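PDB 2R91: 2-Keto-3-deoxy-(6-phospho-)gluconate aldolase from Thermoproteus tenax, which is an aldolase of the dihydrodipicolinate synthetase family, built on a TIM-barrel fold. Local coordinates for residues A[126-140]-A[151-165]. Sequence-based numbering, arbitrary orientation.
With SO4 (sulfate ion), chain E.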
loop_
_atom_site.group_PDB
_atom_site.type_symbol
_atom_site.label_atom_id
_atom_site.label_comp_id
_atom_site.label_asym_id
_atom_site.label_seq_id
_atom_site.Cartn_x
_atom_site.Cartn_y
_atom_site.Cartn_z
ATOM N N PHE A 126 6.498 19.333 -19.210
ATOM C CA PHE A 126 5.602 19.076 -18.055
ATOM C C PHE A 126 5.918 17.743 -17.441
ATOM O O PHE A 126 6.166 16.749 -18.163
ATOM C CB PHE A 126 4.133 19.006 -18.507
ATOM C CG PHE A 126 3.470 20.348 -18.716
ATOM C CD1 PHE A 126 4.133 21.397 -19.336
ATOM C CD2 PHE A 126 2.168 20.544 -18.303
ATOM C CE1 PHE A 126 3.499 22.629 -19.529
ATOM C CE2 PHE A 126 1.523 21.780 -18.500
ATOM C CZ PHE A 126 2.174 22.800 -19.114
ATOM N N LEU A 127 5.883 17.679 -16.115
ATOM C CA LEU A 127 5.841 16.393 -15.453
ATOM C C LEU A 127 4.399 15.879 -15.505
ATOM O O LEU A 127 3.461 16.607 -15.188
ATOM C CB LEU A 127 6.350 16.520 -14.013
ATOM C CG LEU A 127 5.962 15.365 -13.070
ATOM C CD1 LEU A 127 6.663 14.038 -13.383
ATOM C CD2 LEU A 127 6.174 15.802 -11.599
ATOM N N TYR A 128 4.211 14.646 -15.963
ATOM C CA TYR A 128 2.915 13.983 -15.905
ATOM C C TYR A 128 3.057 12.878 -14.865
ATOM O O TYR A 128 3.647 11.812 -15.122
ATOM C CB TYR A 128 2.512 13.435 -17.294
ATOM C CG TYR A 128 1.272 12.538 -17.359
ATOM C CD1 TYR A 128 0.222 12.639 -16.416
ATOM C CD2 TYR A 128 1.131 11.623 -18.392
ATOM C CE1 TYR A 128 -0.899 11.797 -16.502
ATOM C CE2 TYR A 128 0.033 10.790 -18.490
ATOM C CZ TYR A 128 -0.991 10.882 -17.562
ATOM O OH TYR A 128 -2.059 10.034 -17.716
ATOM N N ASN A 129 2.528 13.160 -13.674
ATOM C CA ASN A 129 2.675 12.310 -12.511
ATOM C C ASN A 129 1.388 11.490 -12.337
ATOM O O ASN A 129 0.287 12.028 -12.440
ATOM C CB ASN A 129 2.965 13.210 -11.283
ATOM C CG ASN A 129 3.394 12.426 -10.042
ATOM O OD1 ASN A 129 2.723 12.470 -8.995
ATOM N ND2 ASN A 129 4.517 11.760 -10.131
ATOM N N TYR A 130 1.523 10.179 -12.138
ATOM C CA TYR A 130 0.376 9.297 -12.037
ATOM C C TYR A 130 0.820 8.073 -11.248
ATOM O O TYR A 130 1.018 6.982 -11.806
ATOM C CB TYR A 130 -0.137 8.904 -13.436
ATOM C CG TYR A 130 -1.487 8.217 -13.468
ATOM C CD1 TYR A 130 -2.085 7.722 -12.298
ATOM C CD2 TYR A 130 -2.155 8.036 -14.672
ATOM C CE1 TYR A 130 -3.318 7.062 -12.345
ATOM C CE2 TYR A 130 -3.391 7.414 -14.721
ATOM C CZ TYR A 130 -3.952 6.917 -13.562
ATOM O OH TYR A 130 -5.169 6.313 -13.615
ATOM N N PRO A 131 1.030 8.257 -9.937
ATOM C CA PRO A 131 1.660 7.166 -9.157
ATOM C C PRO A 131 0.968 5.816 -9.185
ATOM O O PRO A 131 1.668 4.799 -9.211
ATOM C CB PRO A 131 1.751 7.720 -7.724
ATOM C CG PRO A 131 1.580 9.205 -7.865
ATOM C CD PRO A 131 0.821 9.487 -9.150
ATOM N N ALA A 132 -0.365 5.782 -9.216
ATOM C CA ALA A 132 -1.077 4.495 -9.294
ATOM C C ALA A 132 -0.738 3.670 -10.559
ATOM O O ALA A 132 -0.790 2.443 -10.525
ATOM C CB ALA A 132 -2.592 4.696 -9.223
ATOM N N ALA A 133 -0.464 4.357 -11.674
ATOM C CA ALA A 133 -0.166 3.672 -12.936
ATOM C C ALA A 133 1.353 3.479 -13.071
ATOM O O ALA A 133 1.818 2.405 -13.440
ATOM C CB ALA A 133 -0.728 4.490 -14.130
ATOM N N VAL A 134 2.118 4.509 -12.713
ATOM C CA VAL A 134 3.577 4.541 -12.939
ATOM C C VAL A 134 4.352 3.658 -11.944
ATOM O O VAL A 134 5.386 3.047 -12.289
ATOM C CB VAL A 134 4.049 6.009 -12.879
ATOM C CG1 VAL A 134 5.576 6.150 -12.817
ATOM C CG2 VAL A 134 3.442 6.777 -14.055
ATOM N N GLY A 135 3.848 3.587 -10.710
ATOM C CA GLY A 135 4.469 2.782 -9.675
ATOM C C GLY A 135 5.489 3.570 -8.869
ATOM O O GLY A 135 6.171 3.016 -8.016
ATOM N N ARG A 136 5.644 4.855 -9.190
ATOM C CA ARG A 136 6.472 5.772 -8.392
ATOM C C ARG A 136 5.855 7.159 -8.465
ATOM O O ARG A 136 5.060 7.462 -9.354
ATOM C CB ARG A 136 7.963 5.833 -8.855
ATOM C CG ARG A 136 8.190 6.125 -10.364
ATOM C CD ARG A 136 9.680 6.164 -10.765
ATOM N NE ARG A 136 10.388 4.986 -10.249
ATOM C CZ ARG A 136 10.393 3.774 -10.798
ATOM N NH1 ARG A 136 9.799 3.538 -11.994
ATOM N NH2 ARG A 136 11.035 2.799 -10.153
ATOM N N ASP A 137 6.298 8.012 -7.565
ATOM C CA ASP A 137 5.846 9.398 -7.457
ATOM C C ASP A 137 7.038 10.321 -7.670
ATOM O O ASP A 137 8.107 10.086 -7.105
ATOM C CB ASP A 137 5.294 9.608 -6.019
ATOM C CG ASP A 137 4.696 11.000 -5.796
ATOM O OD1 ASP A 137 4.178 11.611 -6.738
ATOM O OD2 ASP A 137 4.757 11.482 -4.647
ATOM N N VAL A 138 6.855 11.371 -8.462
ATOM C CA VAL A 138 7.795 12.478 -8.492
ATOM C C VAL A 138 7.078 13.671 -7.850
ATOM O O VAL A 138 6.293 14.371 -8.517
ATOM C CB VAL A 138 8.265 12.784 -9.923
ATOM C CG1 VAL A 138 9.193 14.005 -9.939
ATOM C CG2 VAL A 138 9.018 11.534 -10.493
ATOM N N ASP A 139 7.300 13.854 -6.541
ATOM C CA ASP A 139 6.499 14.827 -5.765
ATOM C C ASP A 139 7.001 16.257 -6.016
ATOM O O ASP A 139 7.939 16.459 -6.797
ATOM C CB ASP A 139 6.383 14.438 -4.259
ATOM C CG ASP A 139 7.699 14.582 -3.468
ATOM O OD1 ASP A 139 8.704 15.049 -4.019
ATOM O OD2 ASP A 139 7.709 14.224 -2.266
ATOM N N ALA A 140 6.361 17.253 -5.393
ATOM C CA ALA A 140 6.715 18.649 -5.667
ATOM C C ALA A 140 8.202 18.952 -5.426
ATOM O O ALA A 140 8.863 19.623 -6.235
ATOM C CB ALA A 140 5.820 19.600 -4.825
ATOM N N GLY A 151 5.597 22.720 -15.811
ATOM C CA GLY A 151 4.200 22.368 -15.774
ATOM C C GLY A 151 4.045 21.009 -15.143
ATOM O O GLY A 151 4.970 20.187 -15.187
ATOM N N VAL A 152 2.881 20.766 -14.538
ATOM C CA VAL A 152 2.625 19.470 -13.888
ATOM C C VAL A 152 1.188 19.015 -14.135
ATOM O O VAL A 152 0.230 19.797 -13.980
ATOM C CB VAL A 152 2.936 19.510 -12.355
ATOM C CG1 VAL A 152 2.788 18.120 -11.717
ATOM C CG2 VAL A 152 4.332 20.056 -12.085
ATOM N N LYS A 153 1.021 17.757 -14.534
ATOM C CA LYS A 153 -0.305 17.152 -14.535
ATOM C C LYS A 153 -0.226 16.052 -13.517
ATOM O O LYS A 153 0.569 15.138 -13.683
ATOM C CB LYS A 153 -0.678 16.551 -15.888
ATOM C CG LYS A 153 -1.981 15.646 -15.822
ATOM C CD LYS A 153 -2.174 14.848 -17.131
ATOM C CE LYS A 153 -3.438 13.927 -17.245
ATOM N NZ LYS A 153 -4.188 13.558 -15.985
ATOM N N ASP A 154 -1.027 16.154 -12.447
ATOM C CA ASP A 154 -0.956 15.209 -11.334
ATOM C C ASP A 154 -2.269 14.432 -11.310
ATOM O O ASP A 154 -3.328 14.953 -10.901
ATOM C CB ASP A 154 -0.694 15.979 -10.026
ATOM C CG ASP A 154 -0.306 15.066 -8.838
ATOM O OD1 ASP A 154 0.238 13.968 -9.056
ATOM O OD2 ASP A 154 -0.569 15.458 -7.664
ATOM N N THR A 155 -2.228 13.207 -11.831
ATOM C CA THR A 155 -3.419 12.355 -11.845
ATOM C C THR A 155 -3.364 11.620 -10.520
ATOM O O THR A 155 -2.662 10.635 -10.368
ATOM C CB THR A 155 -3.496 11.392 -13.075
ATOM O OG1 THR A 155 -3.649 12.183 -14.263
ATOM C CG2 THR A 155 -4.744 10.504 -12.976
ATOM N N ASN A 156 -4.098 12.152 -9.544
ATOM C CA ASN A 156 -3.834 11.860 -8.141
ATOM C C ASN A 156 -5.068 12.217 -7.304
ATOM O O ASN A 156 -5.616 13.312 -7.476
ATOM C CB ASN A 156 -2.659 12.737 -7.697
ATOM C CG ASN A 156 -1.975 12.220 -6.441
ATOM O OD1 ASN A 156 -2.628 11.811 -5.468
ATOM N ND2 ASN A 156 -0.649 12.196 -6.474
ATOM N N GLU A 157 -5.491 11.321 -6.406
ATOM C CA GLU A 157 -6.632 11.601 -5.523
ATOM C C GLU A 157 -6.282 12.590 -4.411
ATOM O O GLU A 157 -7.177 13.165 -3.788
ATOM C CB GLU A 157 -7.191 10.317 -4.887
ATOM C CG GLU A 157 -7.806 9.312 -5.864
ATOM C CD GLU A 157 -9.074 9.794 -6.591
ATOM O OE1 GLU A 157 -9.904 10.584 -6.029
ATOM O OE2 GLU A 157 -9.250 9.335 -7.743
ATOM N N SER A 158 -4.990 12.784 -4.151
ATOM C CA SER A 158 -4.587 13.721 -3.101
ATOM C C SER A 158 -4.454 15.180 -3.626
ATOM O O SER A 158 -3.466 15.534 -4.264
ATOM C CB SER A 158 -3.304 13.235 -2.439
ATOM O OG SER A 158 -2.749 14.245 -1.621
ATOM N N LEU A 159 -5.465 16.018 -3.374
ATOM C CA LEU A 159 -5.416 17.399 -3.845
ATOM C C LEU A 159 -4.236 18.159 -3.242
ATOM O O LEU A 159 -3.629 19.019 -3.891
ATOM C CB LEU A 159 -6.734 18.119 -3.537
ATOM C CG LEU A 159 -6.903 19.489 -4.195
ATOM C CD1 LEU A 159 -6.862 19.357 -5.748
ATOM C CD2 LEU A 159 -8.276 20.141 -3.736
ATOM N N ALA A 160 -3.888 17.836 -1.999
ATOM C CA ALA A 160 -2.742 18.490 -1.350
ATOM C C ALA A 160 -1.431 18.173 -2.085
ATOM O O ALA A 160 -0.583 19.006 -2.204
ATOM C CB ALA A 160 -2.635 18.056 0.102
ATOM N N HIS A 161 -1.283 16.946 -2.549
ATOM C CA HIS A 161 -0.080 16.555 -3.317
ATOM C C HIS A 161 0.023 17.479 -4.545
ATOM O O HIS A 161 1.093 18.032 -4.863
ATOM C CB HIS A 161 -0.226 15.059 -3.695
ATOM C CG HIS A 161 0.990 14.476 -4.351
ATOM N ND1 HIS A 161 1.257 14.641 -5.695
ATOM C CD2 HIS A 161 2.017 13.744 -3.847
ATOM C CE1 HIS A 161 2.395 14.029 -5.996
ATOM N NE2 HIS A 161 2.876 13.471 -4.898
ATOM N N THR A 162 -1.104 17.693 -5.222
ATOM C CA THR A 162 -1.128 18.560 -6.410
ATOM C C THR A 162 -0.833 20.017 -6.071
ATOM O O THR A 162 -0.008 20.681 -6.738
ATOM C CB THR A 162 -2.463 18.448 -7.164
ATOM O OG1 THR A 162 -2.748 17.078 -7.409
ATOM C CG2 THR A 162 -2.420 19.192 -8.521
ATOM N N LEU A 163 -1.502 20.525 -5.026
ATOM C CA LEU A 163 -1.278 21.893 -4.580
ATOM C C LEU A 163 0.189 22.123 -4.240
ATOM O O LEU A 163 0.723 23.191 -4.470
ATOM C CB LEU A 163 -2.171 22.214 -3.344
ATOM C CG LEU A 163 -3.609 22.635 -3.688
ATOM C CD1 LEU A 163 -4.556 22.465 -2.478
ATOM C CD2 LEU A 163 -3.637 24.087 -4.199
ATOM N N ALA A 164 0.845 21.126 -3.672
ATOM C CA ALA A 164 2.244 21.277 -3.314
ATOM C C ALA A 164 3.132 21.672 -4.512
ATOM O O ALA A 164 4.137 22.357 -4.326
ATOM C CB ALA A 164 2.769 20.007 -2.635
ATOM N N TYR A 165 2.764 21.286 -5.741
ATOM C CA TYR A 165 3.564 21.732 -6.909
ATOM C C TYR A 165 3.486 23.233 -7.108
ATOM O O TYR A 165 4.456 23.870 -7.504
ATOM C CB TYR A 165 3.141 21.036 -8.209
ATOM C CG TYR A 165 3.342 19.543 -8.222
ATOM C CD1 TYR A 165 4.612 18.989 -8.449
ATOM C CD2 TYR A 165 2.267 18.682 -8.063
ATOM C CE1 TYR A 165 4.805 17.633 -8.491
ATOM C CE2 TYR A 165 2.447 17.309 -8.104
ATOM C CZ TYR A 165 3.730 16.793 -8.319
ATOM O OH TYR A 165 3.909 15.439 -8.349
HETATM S S SO4 E . -5.269 10.662 -17.710
HETATM O O1 SO4 E . -4.176 10.774 -16.708
HETATM O O2 SO4 E . -6.164 11.803 -17.403
HETATM O O3 SO4 E . -4.888 10.545 -19.107
HETATM O O4 SO4 E . -6.049 9.411 -17.529
HETATM O O HOH W 1 -2.357 8.083 -8.935
HETATM O O HOH W 2 3.726 16.753 -4.407
#
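His-161 meets Asp-137 on the outer side of the barrel wall, where its NE2 donates to Asp-137 OD2 (2.7 Å). The oxygen lies close to the imidazole plane and is met on its syn side, while carboxylate and ring planes stand 41° apart. Close by, Tyr-165 OH donates to Val-138 O (2.6 Å), and the ring behind it runs past Ala-140 and at about a right angle to Leu-127, whose CD2 lies 3.9 Å from Tyr-165 CE1. The methyls of Ala-140 and Ala-164 extend this apolar patch.

The second shell fixes the imidazole: ND1 of His-161 donates to Asp-154 OD2 (2.8 Å), an oxygen that also accepts from Thr-162 OG1, on its anti side and from the other side of the carboxylate plane. His-161 leans from its helix towards both acids because CG is trans to the main-chain N (chi1 -174°).

These groups rest on the outer face of strands 125-129 and 149-154, adjacent parallel members of the barrel, joined by backbone bonds that alternate from Leu-127 N to Gly-151 O through to Thr-155 N and Asn-129 O. On the inner side, Tyr-128 and Lys-153 run side by side in the same direction, Lys-153 CD 3.3 Å from Tyr-128 CD1. The Tyr-128 hydroxyl gives a very short bond to a sulfate ion; Lys-153 and Thr-155 also reach it, their polar ends less surely placed, and Thr-42 binds it too. Just past the strand ends, Thr-155 CG2 sits over one face of the Tyr-130 ring, 3.6 Å from its centroid, in a CH-pi contact, with Ala-133 CB over the other.

The wall thus has two chemistries: an inner mouth that holds a sulfate, probably from the crystallisation liquor, and an outer network in which two carboxylates flank one imidazole and would probably stabilise its protonated form.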